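Local structure of oxidoreductase (3HJ9) at residues A[73-76]-A[82-85]; A[139-144]-A[162-167]; A[170-175]-A[181-186]. The protein binds flavin mononucleotide and is probably a flavin-dependent oxidoreductase of the nitroreductase family, working as a dimer with flavin sites shared between its two subunits. All blocks are in the same frame, centred on the assembly; numbering follows the deposited sequence.

Contact 1: A[73-76]-A[82-85]; sequences AGVN and GRTA
With CG set beside the backbone N (chi1 -49°) and a chi2 of -61°, about CB-CG, bending the chain, the Arg83 side chain passes Val75 at a slant, with NE 3.6 Å from Val75 CG2. Val75 in turn has CG1 anti to its own N (chi1 168°), which leaves CG2 to meet Arg83 while CG1 leans to the Gly82 carbonyl. Beyond NE, itself bonded to Gly81 O, a water lying in the guanidinium plane accepts from Arg83 NH1 (2.8 Å) and donates to Ala73 O. The two segments form the arms of a short beta hairpin, strands 75-77 and 82-83, in which Val75 and Arg83 are an antiparallel non-hydrogen-bonded pair. Flanking it, Thr84 N donates to Gly74 O (2.9 Å) and Asn76 N to Gly82 O (2.8 Å). Gly74 O also takes a CA-H contact from Arg83 CA at 3.1 Å, and Val75 CA makes the like approach to Gly82 O. The Asn76 amide lies against the Arg83-Thr84 backbone, its ND2 bonded to Leu46 O and Arg49 O of the second subunit. Thr84 OG1 is tied to Ala71 O and Trp70 O, anchoring this arm to the end of helix 62-73.

Contact 2: A[139-144]-A[162-167]; sequences LVFVAN and AAAGAM
Phe141 reaches from the interior strand 137-144, between 94-100 and 203-212, to helix 156-177, and its CB starts the contact by meeting the methyl CB of Ala164 at 3.8 Å. This is also where the two backbones come nearest, with Phe141 CA and Ala164 CA 5.9 Å apart. CG stands anti to the carbonyl carbon (chi1 -61°), and a chi2 of 87° sets the ring plane roughly perpendicular to the plane of CA, CB and CG, which brings one ring face round to the helix. Over that face, displaced from the ring centre, sits Ala164 O, 4.2 Å above the ring plane. Further out along the ring, CD2 lies 4.0 Å from Met167 CB and CE2 comes closer, to 3.6 Å, approaching obliquely. CZ, at the tip, only skirts the backbone of Met167, 4.2 Å from its C atom. Met167, present as selenomethionine, therefore touches Phe141 through its CB, and the two side chains pass each other, pointing opposite ways. Ile94 of strand 94-100 packs on both of them, while Val96 and Gln209 add to the surroundings of the ring. No hydrogen bond crosses between the segments: Ala166 N and Met167 N are spent inside the helix on Ala162 O and Ala163 O. At Ala164 a small residue lets the helix backbone approach the strand closely, and two residues earlier Ala162 touches FMN. A long helix laid on an antiparallel sheet in this way is the alpha+beta core of the nitroreductase fold, with the second subunit packed against Ala162 and Ala166.

Contact 3: A[170-175]-A[181-186]; sequences NAYLYC and GAVVRG. With FMN (flavin mononucleotide), chain C.
Tyr172 OH accepts a nearly straight hydrogen bond from Val184 N (3.0 Å, N-H...O 175°), joining the helix directly to the strand that borders the flavin. The same oxygen is 3.4 Å from Val184 CG1, which lies in the ring plane at the edge of the tyrosine and also touches CE2; the two side chains lie roughly perpendicular. Placed between its own N and carbonyl carbon (chi1 67°), this methyl sits between the phenol and the isoalloxazine, 3.5 Å from FMN C9. Nearer the ring root, Tyr172 CD1 packs on Ala182 CB, and Cys175 SG reaches the same methyl from the next helical turn at 3.9 Å. Helix 170-175 and strand 181-185 run nearly antiparallel, 7.8 Å apart at closest axis approach: the end of long helix 156-177 returns through a short connection to a border strand of the antiparallel sheet of the nitroreductase fold. The strand's backbone borders the flavin: Val184 O lies 3.0 Å from FMN C10, and Gly186 N makes a weak hydrogen bond to FMN O4 at 3.2 Å. Val183 CG2 adds a contact to FMN N1. In the second shell, Ser51 OG hydrogen-bonds both Tyr172 OH and FMN, while Arg49 pairs with the Tyr172 ring as a cation-pi contact and also binds FMN. The end of Arg185 leads away from the helix and forms a salt bridge with Asp130, which also hydrogen-bonds the flavin.

How the contacts relate
The contacts come in sequence order, none overlapping another along the chain. Contacts 2 and 3 use successive parts of helix 156-177, their centres about 12 Å apart, and set it against two strands of one antiparallel sheet: 137-144 inside it and 181-185 at its border, with 203-212 between. Contact 1, a hairpin outside that sheet, lies about 13 Å from contact 2 and 17 Å from contact 3, centre to centre. It still meets the helix, as Ala73 and Ala85 pack on Met167 and Thr84 O has a probable, weak hydrogen bond from Asn170 ND2. All three touch the second subunit, and the helix itself takes part in the dimer interface while Ala162 on it touches FMN.

Contact 1: A[73-76]-A[82-85]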
loop_
_atom_site.group_PDB
_atom_site.type_symbol
_atom_site.label_atom_id
_atom_site.label_comp_id
_atom_site.label_asym_id
_atom_site.label_seq_id
_atom_site.Cartn_x
_atom_site.Cartn_y
_atom_site.Cartn_z
ATOM N N ALA A 73 10.425 0.374 -4.990
ATOM C CA ALA A 73 10.702 1.791 -5.324
ATOM C C ALA A 73 11.244 2.097 -6.714
ATOM O O ALA A 73 11.584 3.245 -6.969
ATOM C CB ALA A 73 11.731 2.300 -4.297
ATOM N N GLY A 74 11.318 1.093 -7.591
ATOM C CA GLY A 74 11.997 1.197 -8.836
ATOM C C GLY A 74 11.321 2.025 -9.896
ATOM O O GLY A 74 10.114 2.304 -9.788
ATOM N N VAL A 75 12.119 2.414 -10.898
ATOM C CA VAL A 75 11.629 3.106 -12.092
ATOM C C VAL A 75 11.085 2.027 -13.034
ATOM O O VAL A 75 11.770 1.069 -13.333
ATOM C CB VAL A 75 12.729 3.918 -12.783
ATOM C CG1 VAL A 75 12.303 4.421 -14.211
ATOM C CG2 VAL A 75 13.179 5.081 -11.847
ATOM N N ASN A 76 9.842 2.170 -13.460
ATOM C CA ASN A 76 9.215 1.216 -14.417
ATOM C C ASN A 76 8.921 1.846 -15.757
ATOM O O ASN A 76 8.585 1.131 -16.684
ATOM C CB ASN A 76 7.983 0.499 -13.802
ATOM C CG ASN A 76 6.812 1.427 -13.478
ATOM O OD1 ASN A 76 6.854 2.648 -13.666
ATOM N ND2 ASN A 76 5.744 0.829 -12.996
ATOM N N GLY A 82 8.693 7.285 -14.006
ATOM C CA GLY A 82 7.565 6.665 -13.347
ATOM C C GLY A 82 8.044 5.475 -12.522
ATOM O O GLY A 82 8.977 4.765 -12.903
ATOM N N ARG A 83 7.382 5.267 -11.400
ATOM C CA ARG A 83 7.760 4.237 -10.436
ATOM C C ARG A 83 6.775 3.077 -10.360
ATOM O O ARG A 83 5.663 3.150 -10.865
ATOM C CB ARG A 83 7.967 4.886 -9.064
ATOM C CG ARG A 83 8.874 6.169 -9.040
ATOM C CD ARG A 83 10.293 5.899 -9.527
ATOM N NE ARG A 83 11.060 7.109 -9.808
ATOM C CZ ARG A 83 11.748 7.831 -8.929
ATOM N NH1 ARG A 83 11.784 7.529 -7.624
ATOM N NH2 ARG A 83 12.413 8.886 -9.375
ATOM N N THR A 84 7.208 2.000 -9.715
ATOM C CA THR A 84 6.382 0.811 -9.543
ATOM C C THR A 84 5.215 1.055 -8.598
ATOM O O THR A 84 4.276 0.291 -8.651
ATOM C CB THR A 84 7.213 -0.375 -9.000
ATOM O OG1 THR A 84 7.896 0.082 -7.842
ATOM C CG2 THR A 84 8.243 -0.873 -10.073
ATOM N N ALA A 85 5.271 2.117 -7.774
ATOM C CA ALA A 85 4.232 2.489 -6.795
ATOM C C ALA A 85 3.831 3.953 -7.028
ATOM O O ALA A 85 4.658 4.784 -7.465
ATOM C CB ALA A 85 4.743 2.292 -5.361
HETATM O O HOH W 1 10.501 5.654 -6.022
#

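Contact 2: A[139-144]-A[162-167]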
loop_
_atom_site.group_PDB
_atom_site.type_symbol
_atom_site.label_atom_id
_atom_site.label_comp_id
_atom_site.label_asym_id
_atom_site.label_seq_id
_atom_site.Cartn_x
_atom_site.Cartn_y
_atom_site.Cartn_z
ATOM N N LEU A 139 13.826 -2.813 5.428
ATOM C CA LEU A 139 13.581 -1.615 4.617
ATOM C C LEU A 139 12.987 -0.528 5.534
ATOM O O LEU A 139 12.165 -0.855 6.378
ATOM C CB LEU A 139 12.606 -1.883 3.499
ATOM C CG LEU A 139 13.009 -2.930 2.491
ATOM C CD1 LEU A 139 11.841 -3.045 1.456
ATOM C CD2 LEU A 139 14.369 -2.610 1.862
ATOM N N VAL A 140 13.437 0.733 5.422
ATOM C CA VAL A 140 12.764 1.878 6.096
ATOM C C VAL A 140 12.225 2.849 5.035
ATOM O O VAL A 140 12.991 3.328 4.148
ATOM C CB VAL A 140 13.664 2.651 7.050
ATOM C CG1 VAL A 140 12.813 3.618 7.878
ATOM C CG2 VAL A 140 14.410 1.685 7.943
ATOM N N PHE A 141 10.931 3.157 5.128
ATOM C CA PHE A 141 10.246 4.054 4.178
ATOM C C PHE A 141 10.229 5.417 4.863
ATOM O O PHE A 141 9.534 5.603 5.876
ATOM C CB PHE A 141 8.847 3.533 3.855
ATOM C CG PHE A 141 8.848 2.156 3.208
ATOM C CD1 PHE A 141 8.847 1.010 3.979
ATOM C CD2 PHE A 141 8.863 2.022 1.811
ATOM C CE1 PHE A 141 8.868 -0.260 3.388
ATOM C CE2 PHE A 141 8.859 0.758 1.202
ATOM C CZ PHE A 141 8.851 -0.382 1.988
ATOM N N VAL A 142 11.042 6.328 4.355
ATOM C CA VAL A 142 11.222 7.642 4.952
ATOM C C VAL A 142 10.478 8.692 4.157
ATOM O O VAL A 142 10.701 8.790 2.965
ATOM C CB VAL A 142 12.692 8.002 5.011
ATOM C CG1 VAL A 142 12.900 9.457 5.541
ATOM C CG2 VAL A 142 13.460 6.967 5.878
ATOM N N ALA A 143 9.639 9.494 4.824
ATOM C CA ALA A 143 8.882 10.598 4.172
ATOM C C ALA A 143 9.758 11.823 4.135
ATOM O O ALA A 143 10.365 12.186 5.151
ATOM C CB ALA A 143 7.570 10.942 4.893
ATOM N N ASN A 144 9.797 12.467 2.975
ATOM C CA ASN A 144 10.541 13.676 2.782
ATOM C C ASN A 144 9.585 14.859 2.788
ATOM O O ASN A 144 8.984 15.199 1.764
ATOM C CB ASN A 144 11.373 13.611 1.507
ATOM C CG ASN A 144 12.473 14.646 1.515
ATOM O OD1 ASN A 144 12.245 15.834 1.807
ATOM N ND2 ASN A 144 13.700 14.180 1.285
ATOM N N ALA A 162 0.127 6.156 2.910
ATOM C CA ALA A 162 -0.472 5.421 1.765
ATOM C C ALA A 162 0.579 5.023 0.724
ATOM O O ALA A 162 0.634 3.840 0.317
ATOM C CB ALA A 162 -1.604 6.221 1.094
ATOM N N ALA A 163 1.429 5.991 0.344
ATOM C CA ALA A 163 2.580 5.774 -0.574
ATOM C C ALA A 163 3.506 4.711 0.000
ATOM O O ALA A 163 3.806 3.744 -0.699
ATOM C CB ALA A 163 3.363 7.091 -0.816
ATOM N N ALA A 164 3.912 4.862 1.270
ATOM C CA ALA A 164 4.740 3.843 1.948
ATOM C C ALA A 164 4.057 2.444 2.012
ATOM O O ALA A 164 4.706 1.412 1.753
ATOM C CB ALA A 164 5.186 4.305 3.325
ATOM N N GLY A 165 2.742 2.441 2.273
ATOM C CA GLY A 165 1.953 1.226 2.273
ATOM C C GLY A 165 1.950 0.485 0.940
ATOM O O GLY A 165 2.042 -0.726 0.901
ATOM N N ALA A 166 1.777 1.237 -0.145
ATOM C CA ALA A 166 1.773 0.705 -1.508
ATOM C C ALA A 166 3.113 0.105 -1.841
ATOM O O ALA A 166 3.183 -0.994 -2.379
ATOM C CB ALA A 166 1.445 1.784 -2.494
HETATM N N MSE A 167 4.177 0.808 -1.465
HETATM C CA MSE A 167 5.539 0.360 -1.748
HETATM C C MSE A 167 5.873 -0.872 -0.927
HETATM O O MSE A 167 6.471 -1.842 -1.441
HETATM C CB MSE A 167 6.546 1.469 -1.462
HETATM C CG MSE A 167 6.319 2.652 -2.353
HETATM SE SE MSE A 167 7.188 4.242 -1.646
HETATM C CE MSE A 167 8.840 4.158 -2.585
#

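Contact 3: A[170-175]-A[181-186]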
loop_
_atom_site.group_PDB
_atom_site.type_symbol
_atom_site.label_atom_id
_atom_site.label_comp_id
_atom_site.label_asym_id
_atom_site.label_seq_id
_atom_site.Cartn_x
_atom_site.Cartn_y
_atom_site.Cartn_z
ATOM N N ASN A 170 4.064 -3.814 -2.621
ATOM C CA ASN A 170 4.858 -4.356 -3.712
ATOM C C ASN A 170 5.930 -5.310 -3.156
ATOM O O ASN A 170 6.161 -6.368 -3.730
ATOM C CB ASN A 170 5.565 -3.259 -4.522
ATOM C CG ASN A 170 4.624 -2.457 -5.397
ATOM O OD1 ASN A 170 3.435 -2.767 -5.499
ATOM N ND2 ASN A 170 5.156 -1.392 -6.020
ATOM N N ALA A 171 6.574 -4.915 -2.058
ATOM C CA ALA A 171 7.645 -5.739 -1.410
ATOM C C ALA A 171 7.095 -7.055 -0.862
ATOM O O ALA A 171 7.742 -8.120 -0.996
ATOM C CB ALA A 171 8.381 -4.933 -0.291
ATOM N N TYR A 172 5.946 -6.980 -0.185
ATOM C CA TYR A 172 5.226 -8.190 0.284
ATOM C C TYR A 172 4.951 -9.204 -0.812
ATOM O O TYR A 172 5.231 -10.395 -0.653
ATOM C CB TYR A 172 3.878 -7.837 0.907
ATOM C CG TYR A 172 3.804 -7.685 2.398
ATOM C CD1 TYR A 172 3.964 -8.786 3.240
ATOM C CD2 TYR A 172 3.448 -6.456 2.978
ATOM C CE1 TYR A 172 3.811 -8.644 4.669
ATOM C CE2 TYR A 172 3.281 -6.327 4.374
ATOM C CZ TYR A 172 3.461 -7.393 5.202
ATOM O OH TYR A 172 3.277 -7.204 6.552
ATOM N N LEU A 173 4.384 -8.703 -1.909
ATOM C CA LEU A 173 4.039 -9.503 -3.081
ATOM C C LEU A 173 5.298 -10.096 -3.731
ATOM O O LEU A 173 5.312 -11.300 -4.075
ATOM C CB LEU A 173 3.172 -8.701 -4.090
ATOM C CG LEU A 173 1.760 -8.329 -3.583
ATOM C CD1 LEU A 173 1.052 -7.332 -4.507
ATOM C CD2 LEU A 173 0.878 -9.578 -3.321
ATOM N N TYR A 174 6.364 -9.289 -3.836
ATOM C CA TYR A 174 7.652 -9.808 -4.328
ATOM C C TYR A 174 8.138 -10.951 -3.408
ATOM O O TYR A 174 8.500 -12.032 -3.897
ATOM C CB TYR A 174 8.726 -8.714 -4.525
ATOM C CG TYR A 174 9.988 -9.351 -4.952
ATOM C CD1 TYR A 174 10.183 -9.739 -6.281
ATOM C CD2 TYR A 174 10.951 -9.710 -4.005
ATOM C CE1 TYR A 174 11.349 -10.431 -6.659
ATOM C CE2 TYR A 174 12.113 -10.406 -4.374
ATOM C CZ TYR A 174 12.311 -10.745 -5.691
ATOM O OH TYR A 174 13.452 -11.442 -6.011
ATOM N N CYS A 175 8.079 -10.737 -2.098
ATOM C CA CYS A 175 8.521 -11.762 -1.145
ATOM C C CYS A 175 7.766 -13.077 -1.324
ATOM O O CYS A 175 8.392 -14.161 -1.347
ATOM C CB CYS A 175 8.462 -11.252 0.292
ATOM S SG CYS A 175 9.747 -10.019 0.561
ATOM N N GLY A 181 9.996 -14.241 3.473
ATOM C CA GLY A 181 9.101 -13.699 4.484
ATOM C C GLY A 181 9.270 -12.187 4.541
ATOM O O GLY A 181 10.347 -11.650 4.194
ATOM N N ALA A 182 8.214 -11.504 4.994
ATOM C CA ALA A 182 8.193 -10.065 5.191
ATOM C C ALA A 182 7.187 -9.673 6.302
ATOM O O ALA A 182 6.225 -10.413 6.548
ATOM C CB ALA A 182 7.843 -9.331 3.848
ATOM N N VAL A 183 7.429 -8.540 6.978
ATOM C CA VAL A 183 6.442 -7.971 7.940
ATOM C C VAL A 183 6.653 -6.468 7.981
ATOM O O VAL A 183 7.790 -6.015 8.203
ATOM C CB VAL A 183 6.482 -8.628 9.328
ATOM C CG1 VAL A 183 7.833 -8.436 9.999
ATOM C CG2 VAL A 183 5.322 -8.091 10.260
ATOM N N VAL A 184 5.616 -5.707 7.601
ATOM C CA VAL A 184 5.631 -4.258 7.678
ATOM C C VAL A 184 5.434 -3.905 9.175
ATOM O O VAL A 184 4.713 -4.609 9.918
ATOM C CB VAL A 184 4.560 -3.586 6.742
ATOM C CG1 VAL A 184 3.111 -3.879 7.201
ATOM C CG2 VAL A 184 4.837 -2.078 6.672
ATOM N N ARG A 185 6.145 -2.877 9.639
ATOM C CA ARG A 185 6.111 -2.449 11.048
ATOM C C ARG A 185 5.960 -0.943 11.098
ATOM O O ARG A 185 6.758 -0.208 10.486
ATOM C CB ARG A 185 7.353 -2.903 11.797
ATOM C CG ARG A 185 7.727 -4.353 11.510
ATOM C CD ARG A 185 9.147 -4.648 11.875
ATOM N NE ARG A 185 9.388 -4.691 13.299
ATOM C CZ ARG A 185 10.591 -4.881 13.844
ATOM N NH1 ARG A 185 11.670 -5.050 13.084
ATOM N NH2 ARG A 185 10.727 -4.919 15.153
ATOM N N GLY A 186 4.925 -0.509 11.796
ATOM C CA GLY A 186 4.553 0.889 11.968
ATOM C C GLY A 186 4.803 1.400 13.352
ATOM O O GLY A 186 4.708 2.592 13.570
HETATM N N1 FMN C . 3.340 -6.137 12.721
HETATM C C2 FMN C . 4.266 -6.097 13.747
HETATM O O2 FMN C . 4.719 -7.144 14.215
HETATM N N3 FMN C . 4.694 -4.863 14.229
HETATM C C4 FMN C . 4.174 -3.678 13.723
HETATM O O4 FMN C . 4.590 -2.608 14.190
HETATM C C4A FMN C . 3.230 -3.720 12.683
HETATM N N5 FMN C . 2.706 -2.558 12.150
HETATM C C5A FMN C . 1.834 -2.601 11.074
HETATM C C6 FMN C . 1.374 -1.394 10.563
HETATM C C7 FMN C . 0.472 -1.391 9.488
HETATM C C7M FMN C . -0.022 -0.081 8.941
HETATM C C8 FMN C . 0.017 -2.595 8.938
HETATM C C8M FMN C . -0.965 -2.586 7.806
HETATM C C9 FMN C . 0.468 -3.819 9.468
HETATM C C9A FMN C . 1.385 -3.839 10.545
HETATM N N10 FMN C . 1.898 -5.011 11.105
HETATM C C10 FMN C . 2.808 -4.960 12.178
HETATM C "C1'" FMN C . 1.556 -6.371 10.561
HETATM C "C2'" FMN C . 0.242 -6.916 11.054
HETATM O "O2'" FMN C . 0.337 -7.302 12.410
HETATM C "C3'" FMN C . -0.130 -8.092 10.161
HETATM O "O3'" FMN C . -0.447 -7.574 8.886
HETATM C "C4'" FMN C . -1.325 -8.840 10.782
HETATM O "O4'" FMN C . -0.792 -9.654 11.821
HETATM C "C5'" FMN C . -2.103 -9.687 9.786
HETATM O "O5'" FMN C . -1.209 -10.695 9.317
HETATM P P FMN C . -0.953 -10.865 7.752
HETATM O O1P FMN C . -2.216 -10.809 6.935
HETATM O O2P FMN C . -0.047 -9.733 7.301
HETATM O O3P FMN C . -0.276 -12.222 7.553
#